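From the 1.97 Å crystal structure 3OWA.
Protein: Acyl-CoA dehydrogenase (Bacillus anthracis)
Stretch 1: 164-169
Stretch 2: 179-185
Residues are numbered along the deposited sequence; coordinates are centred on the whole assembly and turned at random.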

# COMPACT_ATOMS: atom_id res chain seq x y z
N GLY A 164 5.24 -24.19 17.37
CA GLY A 164 5.65 -23.77 18.71
C GLY A 164 4.47 -23.60 19.70
O GLY A 164 4.65 -23.06 20.78
N ALA A 165 3.28 -24.08 19.34
CA ALA A 165 2.13 -24.02 20.26
C ALA A 165 2.51 -24.51 21.66
O ALA A 165 3.22 -25.51 21.82
CB ALA A 165 0.97 -24.84 19.73
N LYS A 166 2.03 -23.79 22.67
CA LYS A 166 2.28 -24.14 24.08
C LYS A 166 1.03 -24.75 24.79
O LYS A 166 1.13 -25.26 25.90
CB LYS A 166 2.74 -22.90 24.82
CG LYS A 166 4.22 -22.59 24.62
CD LYS A 166 4.55 -21.22 25.22
CE LYS A 166 5.98 -20.74 24.84
NZ LYS A 166 7.07 -21.48 25.53
N THR A 167 -0.14 -24.71 24.15
CA THR A 167 -1.30 -25.45 24.67
C THR A 167 -0.99 -26.95 24.84
O THR A 167 -0.53 -27.62 23.91
CB THR A 167 -2.54 -25.27 23.74
OG1 THR A 167 -2.85 -23.87 23.66
CG2 THR A 167 -3.80 -26.03 24.25
N THR A 168 -1.28 -27.48 26.03
CA THR A 168 -1.04 -28.87 26.36
C THR A 168 -2.32 -29.70 26.45
O THR A 168 -3.43 -29.16 26.66
CB THR A 168 -0.33 -28.99 27.70
OG1 THR A 168 -1.14 -28.37 28.70
CG2 THR A 168 1.02 -28.29 27.64
N ALA A 169 -2.15 -31.01 26.31
CA ALA A 169 -3.23 -31.96 26.41
C ALA A 169 -2.71 -33.20 27.15
O ALA A 169 -1.65 -33.76 26.80
CB ALA A 169 -3.79 -32.33 25.04
N VAL A 179 -7.34 -33.51 28.75
CA VAL A 179 -7.47 -32.29 29.55
C VAL A 179 -6.60 -31.21 28.89
O VAL A 179 -5.36 -31.30 28.87
CB VAL A 179 -7.06 -32.53 31.05
CG1 VAL A 179 -7.16 -31.25 31.85
CG2 VAL A 179 -7.95 -33.61 31.72
N LEU A 180 -7.24 -30.20 28.30
CA LEU A 180 -6.49 -29.18 27.53
C LEU A 180 -6.30 -27.88 28.30
O LEU A 180 -7.26 -27.37 28.94
CB LEU A 180 -7.18 -28.90 26.17
CG LEU A 180 -6.70 -29.75 25.00
CD1 LEU A 180 -7.15 -31.19 25.20
CD2 LEU A 180 -7.27 -29.19 23.66
N ASN A 181 -5.09 -27.33 28.25
CA ASN A 181 -4.81 -26.05 28.88
C ASN A 181 -4.01 -25.14 27.98
O ASN A 181 -2.95 -25.53 27.49
CB ASN A 181 -4.04 -26.24 30.19
CG ASN A 181 -4.92 -26.74 31.30
OD1 ASN A 181 -4.93 -27.95 31.62
ND2 ASN A 181 -5.65 -25.82 31.93
N GLY A 182 -4.50 -23.92 27.81
CA GLY A 182 -3.81 -22.89 27.03
C GLY A 182 -4.77 -21.90 26.41
O GLY A 182 -5.97 -21.87 26.75
N GLU A 183 -4.26 -21.08 25.49
CA GLU A 183 -5.04 -20.02 24.88
C GLU A 183 -4.69 -19.96 23.42
O GLU A 183 -3.52 -20.03 23.05
CB GLU A 183 -4.70 -18.66 25.51
CG GLU A 183 -5.10 -18.52 27.00
CD GLU A 183 -5.06 -17.07 27.49
OE1 GLU A 183 -4.17 -16.31 27.02
OE2 GLU A 183 -5.92 -16.68 28.33
N LYS A 184 -5.70 -19.90 22.59
CA LYS A 184 -5.49 -19.80 21.16
C LYS A 184 -5.92 -18.41 20.77
O LYS A 184 -7.02 -17.95 21.16
CB LYS A 184 -6.32 -20.87 20.42
CG LYS A 184 -6.24 -22.28 21.05
CD LYS A 184 -4.82 -22.90 21.03
CE LYS A 184 -4.28 -23.12 19.63
NZ LYS A 184 -2.85 -23.78 19.77
N GLN A 185 -5.12 -17.75 19.95
CA GLN A 185 -5.33 -16.34 19.68
C GLN A 185 -5.90 -16.03 18.29
O GLN A 185 -5.50 -16.63 17.34
CB GLN A 185 -4.01 -15.61 19.81
CG GLN A 185 -4.16 -14.04 19.72
CD GLN A 185 -2.88 -13.35 20.18
OE1 GLN A 185 -2.64 -13.22 21.36
NE2 GLN A 185 -2.05 -12.96 19.24
O HOH W 1 -1.38 -21.50 25.18
O HOH W 2 -3.38 -30.01 29.92

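The two segments run antiparallel, and their pairing rests on one closed ring of backbone hydrogen bonds. Thr-168 N donates to Asn-181 O (3.0 Å) and Asn-181 N donates to Thr-168 O (2.9 Å), so both residues spend their inward-facing amide and carbonyl on each other. Next to this pair, Ala-169 and Leu-180 form a non-hydrogen-bonded pair. Here CA-H groups approach carbonyls instead: Ala-169 CA lies 3.3 Å from Val-179 O, and Leu-180 CA 3.2 Å from Thr-168 O.

Side chains sort by face. Ala-169 CB meets Leu-180 CD1 at 3.6 Å, an apolar contact between the alanine methyl and a leucine methyl, both on buried residues. Thr-168 and Asn-181 share the other, partly exposed face, where polar groups can reach solvent. One water there hydrogen-bonds Thr-168 OG1 (3.0 Å) and donates to Val-179 O (2.6 Å).

Beyond the ladder, a second water donates to Thr-167 OG1 (3.2 Å) and accepts from Glu-183 N (2.9 Å), satisfying an amide that has no direct hydrogen-bond partner in the other stretch. Gly-182 suits its backbone angles, and a CB would fall 2.3 Å from Thr-167 OG1. The aliphatic part of Lys-184 packs close by, CD 3.4 Å from Thr-167 OG1, while its NZ is hydrogen-bonded elsewhere in the structure.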